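Local coordinates for cellulase (Xanthomonas axonopodis pv. citri, PDB 5HOS), which probably hydrolyses internal beta-1,4-glucosidic bonds of cellulose and related glucans as an endoglucanase of glycoside hydrolase family 5, at residues W259-K264 with S295-G300; S216-L221 with N263-F268. All blocks are in the same frame, centred on the assembly; numbering follows the deposited sequence.

Contact 1. Residues W259-K264 with S295-G300; sequences WLRLNK and SDVWMG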
ATOM      1  N   TRP A 259      -7.587  14.833 -11.086  1.00 18.92           N
ATOM      2  CA  TRP A 259      -8.343  14.990  -9.839  1.00 17.92           C
ATOM      3  C   TRP A 259      -7.404  15.422  -8.701  1.00 19.30           C
ATOM      4  O   TRP A 259      -7.728  16.350  -7.953  1.00 19.83           O
ATOM      5  CB  TRP A 259      -9.082  13.689  -9.456  1.00 15.51           C
ATOM      6  CG  TRP A 259      -9.910  13.835  -8.208  1.00 16.17           C
ATOM      7  CD1 TRP A 259     -11.209  14.246  -8.125  1.00 18.17           C
ATOM      8  CD2 TRP A 259      -9.481  13.589  -6.862  1.00 19.67           C
ATOM      9  NE1 TRP A 259     -11.618  14.272  -6.810  1.00 19.14           N
ATOM     10  CE2 TRP A 259     -10.580  13.871  -6.014  1.00 20.08           C
ATOM     11  CE3 TRP A 259      -8.276  13.148  -6.289  1.00 20.19           C
ATOM     12  CZ2 TRP A 259     -10.515  13.721  -4.621  1.00 21.01           C
ATOM     13  CZ3 TRP A 259      -8.210  13.006  -4.900  1.00 20.91           C
ATOM     14  CH2 TRP A 259      -9.326  13.297  -4.084  1.00 21.47           C
ATOM     15  N   LEU A 260      -6.248  14.757  -8.585  1.00 17.72           N
ATOM     16  CA  LEU A 260      -5.249  15.126  -7.571  1.00 17.80           C
ATOM     17  C   LEU A 260      -4.828  16.586  -7.731  1.00 19.31           C
ATOM     18  O   LEU A 260      -4.752  17.333  -6.752  1.00 19.27           O
ATOM     19  CB  LEU A 260      -4.015  14.214  -7.642  1.00 17.39           C
ATOM     20  CG  LEU A 260      -4.153  12.754  -7.200  1.00 17.84           C
ATOM     21  CD1 LEU A 260      -2.859  12.021  -7.531  1.00 15.92           C
ATOM     22  CD2 LEU A 260      -4.456  12.627  -5.718  1.00 20.12           C
ATOM     23  N   ARG A 261      -4.590  16.980  -8.978  1.00 21.05           N
ATOM     24  CA  ARG A 261      -4.134  18.335  -9.303  1.00 23.22           C
ATOM     25  C   ARG A 261      -5.180  19.388  -8.933  1.00 22.95           C
ATOM     26  O   ARG A 261      -4.860  20.382  -8.282  1.00 23.28           O
ATOM     27  CB  ARG A 261      -3.774  18.419 -10.792  1.00 25.36           C
ATOM     28  CG  ARG A 261      -2.921  19.615 -11.181  1.00 27.18           C
ATOM     29  CD  ARG A 261      -2.370  19.471 -12.596  1.00 27.98           C
ATOM     30  NE  ARG A 261      -1.231  18.543 -12.656  1.00 27.67           N
ATOM     31  CZ  ARG A 261      -1.102  17.475 -13.452  1.00 27.39           C
ATOM     32  NH1 ARG A 261       0.008  16.737 -13.374  1.00 27.45           N
ATOM     33  NH2 ARG A 261      -2.036  17.119 -14.334  1.00 28.66           N
ATOM     34  N   LEU A 262      -6.429  19.156  -9.331  1.00 22.85           N
ATOM     35  CA  LEU A 262      -7.532  20.065  -8.999  1.00 25.84           C
ATOM     36  C   LEU A 262      -7.742  20.202  -7.485  1.00 25.23           C
ATOM     37  O   LEU A 262      -7.950  21.311  -6.987  1.00 25.83           O
ATOM     38  CB  LEU A 262      -8.832  19.603  -9.687  1.00 28.77           C
ATOM     39  CG  LEU A 262     -10.168  20.278  -9.352  1.00 30.92           C
ATOM     40  CD1 LEU A 262     -10.127  21.789  -9.553  1.00 31.55           C
ATOM     41  CD2 LEU A 262     -11.277  19.661 -10.192  1.00 33.99           C
ATOM     42  N   ASN A 263      -7.658  19.082  -6.765  1.00 23.93           N
ATOM     43  CA  ASN A 263      -7.904  19.058  -5.314  1.00 24.63           C
ATOM     44  C   ASN A 263      -6.665  19.272  -4.446  1.00 24.73           C
ATOM     45  O   ASN A 263      -6.725  19.120  -3.219  1.00 24.77           O
ATOM     46  CB  ASN A 263      -8.632  17.765  -4.946  1.00 24.35           C
ATOM     47  CG  ASN A 263     -10.036  17.733  -5.508  1.00 23.50           C
ATOM     48  OD1 ASN A 263     -10.955  18.258  -4.897  1.00 27.34           O
ATOM     49  ND2 ASN A 263     -10.207  17.134  -6.681  1.00 24.35           N
ATOM     50  N   LYS A 264      -5.552  19.636  -5.086  1.00 22.97           N
ATOM     51  CA  LYS A 264      -4.304  19.989  -4.400  1.00 25.43           C
ATOM     52  C   LYS A 264      -3.832  18.862  -3.484  1.00 23.69           C
ATOM     53  O   LYS A 264      -3.485  19.079  -2.333  1.00 24.48           O
ATOM     54  CB  LYS A 264      -4.453  21.323  -3.654  1.00 26.28           C
ATOM     55  CG  LYS A 264      -5.010  22.432  -4.539  1.00 32.67           C
ATOM     56  CD  LYS A 264      -4.563  23.822  -4.102  1.00 39.89           C
ATOM     57  CE  LYS A 264      -5.174  24.900  -4.990  1.00 45.46           C
ATOM     58  NZ  LYS A 264      -4.686  24.829  -6.398  1.00 47.85           N
ATOM     59  N   SER A 295       5.002  14.485 -11.538  1.00 27.44           N
ATOM     60  CA  SER A 295       5.514  14.436 -10.167  1.00 27.14           C
ATOM     61  C   SER A 295       5.058  15.608  -9.288  1.00 25.27           C
ATOM     62  O   SER A 295       5.339  15.607  -8.099  1.00 25.56           O
ATOM     63  CB  SER A 295       7.049  14.363 -10.174  1.00 29.45           C
ATOM     64  OG  SER A 295       7.637  15.546 -10.710  1.00 31.69           O
ATOM     65  N   ASP A 296       4.377  16.607  -9.856  1.00 25.56           N
ATOM     66  CA  ASP A 296       3.703  17.621  -9.034  1.00 26.22           C
ATOM     67  C   ASP A 296       2.616  16.983  -8.152  1.00 24.14           C
ATOM     68  O   ASP A 296       2.340  17.464  -7.055  1.00 25.99           O
ATOM     69  CB  ASP A 296       3.137  18.781  -9.883  1.00 27.59           C
ATOM     70  CG  ASP A 296       2.068  18.336 -10.871  1.00 29.51           C
ATOM     71  OD1 ASP A 296       2.215  17.265 -11.493  1.00 28.90           O
ATOM     72  OD2 ASP A 296       1.078  19.071 -11.044  1.00 33.45           O
ATOM     73  N   VAL A 297       2.027  15.880  -8.616  1.00 22.63           N
ATOM     74  CA  VAL A 297       1.038  15.153  -7.812  1.00 21.84           C
ATOM     75  C   VAL A 297       1.476  13.743  -7.402  1.00 19.96           C
ATOM     76  O   VAL A 297       1.170  13.334  -6.304  1.00 20.79           O
ATOM     77  CB  VAL A 297      -0.353  15.124  -8.481  1.00 23.28           C
ATOM     78  CG1 VAL A 297      -0.860  16.544  -8.700  1.00 24.69           C
ATOM     79  CG2 VAL A 297      -0.344  14.354  -9.792  1.00 23.88           C
ATOM     80  N   TRP A 298       2.188  13.013  -8.256  1.00 19.16           N
ATOM     81  CA  TRP A 298       2.644  11.665  -7.897  1.00 19.16           C
ATOM     82  C   TRP A 298       3.892  11.730  -7.023  1.00 20.10           C
ATOM     83  O   TRP A 298       4.886  12.352  -7.404  1.00 23.08           O
ATOM     84  CB  TRP A 298       2.883  10.810  -9.138  1.00 19.90           C
ATOM     85  CG  TRP A 298       1.604  10.407  -9.806  1.00 20.52           C
ATOM     86  CD1 TRP A 298       1.086  10.916 -10.964  1.00 21.26           C
ATOM     87  CD2 TRP A 298       0.663   9.430  -9.339  1.00 20.42           C
ATOM     88  NE1 TRP A 298      -0.111  10.300 -11.260  1.00 19.66           N
ATOM     89  CE2 TRP A 298      -0.400   9.394 -10.274  1.00 19.99           C
ATOM     90  CE3 TRP A 298       0.613   8.582  -8.221  1.00 20.01           C
ATOM     91  CZ2 TRP A 298      -1.491   8.530 -10.136  1.00 19.62           C
ATOM     92  CZ3 TRP A 298      -0.478   7.729  -8.075  1.00 20.00           C
ATOM     93  CH2 TRP A 298      -1.517   7.710  -9.030  1.00 20.07           C
ATOM     94  N   MET A 299       3.804  11.101  -5.848  1.00 18.87           N
ATOM     95  CA  MET A 299       4.849  11.114  -4.824  1.00 20.59           C
ATOM     96  C   MET A 299       5.591   9.774  -4.692  1.00 18.72           C
ATOM     97  O   MET A 299       6.710   9.729  -4.204  1.00 18.23           O
ATOM     98  CB  MET A 299       4.241  11.540  -3.466  1.00 21.93           C
ATOM     99  CG  MET A 299       3.694  10.430  -2.519  1.00 14.18           C
ATOM    100  SD  MET A 299       4.121  11.134  -0.902  1.00 34.04           S
ATOM    101  CE  MET A 299       3.718   9.654  -0.030  1.00 33.43           C
ATOM    102  N   GLY A 300       4.965   8.677  -5.099  1.00 18.31           N
ATOM    103  CA  GLY A 300       5.591   7.381  -4.971  1.00 15.78           C
ATOM    104  C   GLY A 300       4.797   6.236  -5.541  1.00 16.42           C
ATOM    105  O   GLY A 300       3.622   6.381  -5.898  1.00 16.51           O
TER
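The guanidinium of Arg261 and the carboxylate of Asp296 meet edge to edge, their planes only 6° apart. The grip is side-on. Arg261 NE reaches Asp296 OD2 at 2.9 Å, and Arg261 NH1 reaches Asp296 OD1 at 2.9 Å. Both bonds are nearly straight, and each oxygen uses its syn lone pair. This two-point salt bridge fixes the rotation of both groups. The Arg261 chain bends at chi3 (-77°), which turns its end toward the acid. Glu258 and Asn294 hold the same guanidinium from outside the pair. On the helix side, one face of the Trp259 ring carries Asn263 ND2, 3.2 Å above the plane and offset toward the rim. That amide also donates to Trp259 O.

Beside the salt bridge the contact is apolar. Leu260 CB lies 3.9 Å from Val297 CB, and Leu260 CD1 touches the Val297 CB and CG2 atoms. Val297 CG1 packs against the helix backbone, 3.8 Å from Arg261 N. The last turn of helix 248-262 thus rests on the turn that leads into strand 298-306, an arrangement of the (beta/alpha)8 barrel, where outer helices pack around the parallel strands.

Contact 2. Residues S216-L221 with N263-F268; sequences SIRDPL and NKKRGF. With SO4 (sulfate ion), chain B.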
ATOM      1  N   SER A 216     -12.667  16.226   0.527  1.00 24.30           N
ATOM      2  CA  SER A 216     -12.717  16.958   1.787  1.00 27.13           C
ATOM      3  C   SER A 216     -11.774  16.405   2.862  1.00 24.08           C
ATOM      4  O   SER A 216     -11.748  16.945   3.968  1.00 25.54           O
ATOM      5  CB  SER A 216     -14.159  17.003   2.303  1.00 33.43           C
ATOM      6  OG  SER A 216     -14.679  15.697   2.462  1.00 38.34           O
ATOM      7  N   ILE A 217     -10.995  15.359   2.560  1.00 21.55           N
ATOM      8  CA  ILE A 217      -9.993  14.864   3.521  1.00 21.50           C
ATOM      9  C   ILE A 217      -9.003  15.965   3.871  1.00 21.61           C
ATOM     10  O   ILE A 217      -8.494  16.665   2.991  1.00 20.61           O
ATOM     11  CB  ILE A 217      -9.213  13.628   3.018  1.00 23.79           C
ATOM     12  CG1 ILE A 217     -10.072  12.375   3.150  1.00 25.52           C
ATOM     13  CG2 ILE A 217      -7.905  13.397   3.803  1.00 27.17           C
ATOM     14  CD1 ILE A 217     -10.373  11.917   4.572  1.00 25.15           C
ATOM     15  N   ARG A 218      -8.741  16.086   5.169  1.00 20.68           N
ATOM     16  CA  ARG A 218      -7.774  17.036   5.694  1.00 23.42           C
ATOM     17  C   ARG A 218      -6.800  16.306   6.632  1.00 23.83           C
ATOM     18  O   ARG A 218      -7.080  15.203   7.138  1.00 25.91           O
ATOM     19  CB  ARG A 218      -8.496  18.176   6.417  1.00 27.24           C
ATOM     20  CG  ARG A 218      -9.398  19.023   5.519  1.00 34.76           C
ATOM     21  CD  ARG A 218      -8.629  19.894   4.521  1.00 43.20           C
ATOM     22  NE  ARG A 218      -9.520  20.584   3.571  1.00 51.10           N
ATOM     23  CZ  ARG A 218      -9.919  20.120   2.378  1.00 58.84           C
ATOM     24  NH1 ARG A 218      -9.525  18.934   1.910  1.00 56.12           N
ATOM     25  NH2 ARG A 218     -10.731  20.862   1.627  1.00 64.92           N
ATOM     26  N   ASP A 219      -5.638  16.907   6.813  1.00 19.35           N
ATOM     27  CA  ASP A 219      -4.617  16.396   7.715  1.00 18.62           C
ATOM     28  C   ASP A 219      -4.169  17.571   8.569  1.00 19.62           C
ATOM     29  O   ASP A 219      -3.631  18.529   8.019  1.00 21.29           O
ATOM     30  CB  ASP A 219      -3.432  15.850   6.907  1.00 18.82           C
ATOM     31  CG  ASP A 219      -2.302  15.317   7.779  1.00 18.61           C
ATOM     32  OD1 ASP A 219      -2.333  15.464   9.025  1.00 20.66           O
ATOM     33  OD2 ASP A 219      -1.344  14.748   7.205  1.00 17.62           O
ATOM     34  N   PRO A 220      -4.354  17.497   9.906  1.00 20.64           N
ATOM     35  CA  PRO A 220      -3.852  18.581  10.785  1.00 19.78           C
ATOM     36  C   PRO A 220      -2.372  18.983  10.628  1.00 22.34           C
ATOM     37  O   PRO A 220      -2.033  20.126  10.943  1.00 25.63           O
ATOM     38  CB  PRO A 220      -4.107  18.037  12.194  1.00 17.19           C
ATOM     39  CG  PRO A 220      -5.311  17.167  12.029  1.00 21.50           C
ATOM     40  CD  PRO A 220      -5.152  16.516  10.669  1.00 21.47           C
ATOM     41  N   LEU A 221      -1.508  18.071  10.171  1.00 23.32           N
ATOM     42  CA  LEU A 221      -0.097  18.396   9.875  1.00 24.67           C
ATOM     43  C   LEU A 221       0.230  18.481   8.375  1.00 23.00           C
ATOM     44  O   LEU A 221       1.366  18.726   8.005  1.00 25.46           O
ATOM     45  CB  LEU A 221       0.845  17.384  10.549  1.00 24.13           C
ATOM     46  CG  LEU A 221       0.802  17.239  12.077  1.00 26.01           C
ATOM     47  CD1 LEU A 221       1.926  16.333  12.553  1.00 25.66           C
ATOM     48  CD2 LEU A 221       0.900  18.576  12.797  1.00 22.99           C
ATOM     49  N   ASN A 263      -7.658  19.082  -6.765  1.00 23.93           N
ATOM     50  CA  ASN A 263      -7.904  19.058  -5.314  1.00 24.63           C
ATOM     51  C   ASN A 263      -6.665  19.272  -4.446  1.00 24.73           C
ATOM     52  O   ASN A 263      -6.725  19.120  -3.219  1.00 24.77           O
ATOM     53  CB  ASN A 263      -8.632  17.765  -4.946  1.00 24.35           C
ATOM     54  CG  ASN A 263     -10.036  17.733  -5.508  1.00 23.50           C
ATOM     55  OD1 ASN A 263     -10.955  18.258  -4.897  1.00 27.34           O
ATOM     56  ND2 ASN A 263     -10.207  17.134  -6.681  1.00 24.35           N
ATOM     57  N   LYS A 264      -5.552  19.636  -5.086  1.00 22.97           N
ATOM     58  CA  LYS A 264      -4.304  19.989  -4.400  1.00 25.43           C
ATOM     59  C   LYS A 264      -3.832  18.862  -3.484  1.00 23.69           C
ATOM     60  O   LYS A 264      -3.485  19.079  -2.333  1.00 24.48           O
ATOM     61  CB  LYS A 264      -4.453  21.323  -3.654  1.00 26.28           C
ATOM     62  CG  LYS A 264      -5.010  22.432  -4.539  1.00 32.67           C
ATOM     63  CD  LYS A 264      -4.563  23.822  -4.102  1.00 39.89           C
ATOM     64  CE  LYS A 264      -5.174  24.900  -4.990  1.00 45.46           C
ATOM     65  NZ  LYS A 264      -4.686  24.829  -6.398  1.00 47.85           N
ATOM     66  N   LYS A 265      -3.842  17.648  -4.027  1.00 22.96           N
ATOM     67  CA  LYS A 265      -3.443  16.461  -3.294  1.00 22.32           C
ATOM     68  C   LYS A 265      -2.349  15.712  -4.049  1.00 21.61           C
ATOM     69  O   LYS A 265      -2.080  15.986  -5.227  1.00 20.26           O
ATOM     70  CB  LYS A 265      -4.660  15.577  -3.053  1.00 20.88           C
ATOM     71  CG  LYS A 265      -5.536  16.092  -1.912  1.00 23.31           C
ATOM     72  CD  LYS A 265      -6.910  15.472  -1.966  1.00 25.82           C
ATOM     73  CE  LYS A 265      -7.693  15.636  -0.671  1.00 28.08           C
ATOM     74  NZ  LYS A 265      -7.668  16.986  -0.060  1.00 24.85           N
ATOM     75  N   ARG A 266      -1.690  14.800  -3.339  1.00 20.37           N
ATOM     76  CA  ARG A 266      -0.624  13.988  -3.904  1.00 19.07           C
ATOM     77  C   ARG A 266      -1.083  12.543  -3.895  1.00 17.70           C
ATOM     78  O   ARG A 266      -1.943  12.180  -3.100  1.00 17.81           O
ATOM     79  CB  ARG A 266       0.646  14.131  -3.087  1.00 20.93           C
ATOM     80  CG  ARG A 266       1.130  15.569  -2.950  1.00 22.58           C
ATOM     81  CD  ARG A 266       2.453  15.596  -2.225  1.00 27.79           C
ATOM     82  NE  ARG A 266       2.314  15.148  -0.834  1.00 31.36           N
ATOM     83  CZ  ARG A 266       3.299  14.656  -0.076  1.00 37.27           C
ATOM     84  NH1 ARG A 266       4.542  14.514  -0.543  1.00 34.59           N
ATOM     85  NH2 ARG A 266       3.038  14.292   1.177  1.00 39.79           N
ATOM     86  N   GLY A 267      -0.487  11.742  -4.771  1.00 18.12           N
ATOM     87  CA  GLY A 267      -0.855  10.339  -4.968  1.00 17.79           C
ATOM     88  C   GLY A 267       0.301   9.377  -4.716  1.00 18.53           C
ATOM     89  O   GLY A 267       1.474   9.692  -4.984  1.00 19.34           O
ATOM     90  N   PHE A 268      -0.037   8.200  -4.196  1.00 17.38           N
ATOM     91  CA  PHE A 268       0.912   7.089  -4.027  1.00 16.34           C
ATOM     92  C   PHE A 268       0.267   5.855  -4.636  1.00 17.44           C
ATOM     93  O   PHE A 268      -0.799   5.422  -4.170  1.00 16.84           O
ATOM     94  CB  PHE A 268       1.226   6.849  -2.547  1.00 17.29           C
ATOM     95  CG  PHE A 268       2.496   6.056  -2.304  1.00 17.49           C
ATOM     96  CD1 PHE A 268       2.585   4.714  -2.642  1.00 17.93           C
ATOM     97  CD2 PHE A 268       3.589   6.648  -1.688  1.00 16.76           C
ATOM     98  CE1 PHE A 268       3.750   3.992  -2.398  1.00 18.40           C
ATOM     99  CE2 PHE A 268       4.756   5.936  -1.445  1.00 17.02           C
ATOM    100  CZ  PHE A 268       4.838   4.608  -1.807  1.00 17.22           C
TER
HETATM  101  S   SO4 B 401       6.913  13.253   2.119  1.00 31.39           S
HETATM  102  O1  SO4 B 401       5.745  13.800   2.855  1.00 30.59           O
HETATM  103  O2  SO4 B 401       7.990  14.270   2.097  1.00 37.52           O
HETATM  104  O3  SO4 B 401       7.397  12.036   2.792  1.00 32.87           O
HETATM  105  O4  SO4 B 401       6.530  12.961   0.724  1.00 35.32           O
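The backbones of Ile217 and Lys265 stay well apart, with 9.6 Å between their CA atoms, and the Lys265 side chain spans the gap. Its chain runs extended and then bends at chi4 (46°), which brings the ammonium to the carbonyl of Ile217. Lys265 NZ donates to Ile217 O at 3.2 Å, lying in the carbonyl plane. The same oxygen takes a second bond from its own segment. Arg218 NH1 donates to Ile217 O at 2.7 Å, but from above the carbonyl plane, 53° out of it. The Arg218 chain folds back at chi2 (-70°) to make this approach. Apolar contact is slight: Lys265 CE and Ile217 CB are 4.5 Å apart.

The hydroxyl of Tyr224 is the strongest polar partner of Lys265, and Ala215 O accepts from Arg218 NH1. Further along 263-268, Arg266 grips a sulfate ion, probably from the crystallisation liquor. Arg266 NH1 reaches O4 of the sulfate at 2.8 Å, and Arg266 NH2 reaches its O1 at 3.2 Å. The sulfur lies in the guanidinium plane, at its edge. Lys28, Tyr29 and Arg223 complete the anion site.

Two like charges also lie close, with Arg218 NH1 3.3 Å from Lys265 NZ. The shared carbonyl oxygen probably offsets part of their repulsion, and the two donors are likely to polarise the Ile217 peptide.

In the fold
Contacts 1 and 2 have centres about 9 Å apart and share Asn263 and Lys264. Lys264 has positive phi and is the C-prime residue of a Schellman motif that ends helix 248-262. The chain then passes from contact 1 into strand 267-273 of contact 2. The barrel sheet joins them as well: Gly267 N probably hydrogen-bonds to Val297 O at 2.8 Å, and Met299 N probably to Gly267 O at 2.9 Å. Met299 SD packs 3.4 Å from Arg266 NH1, beside the sulfate. Both contacts sit where the strands begin. Family 5 active sites lie at the C-terminal ends of the strands, so this sulfate probably does not mark the catalytic cleft.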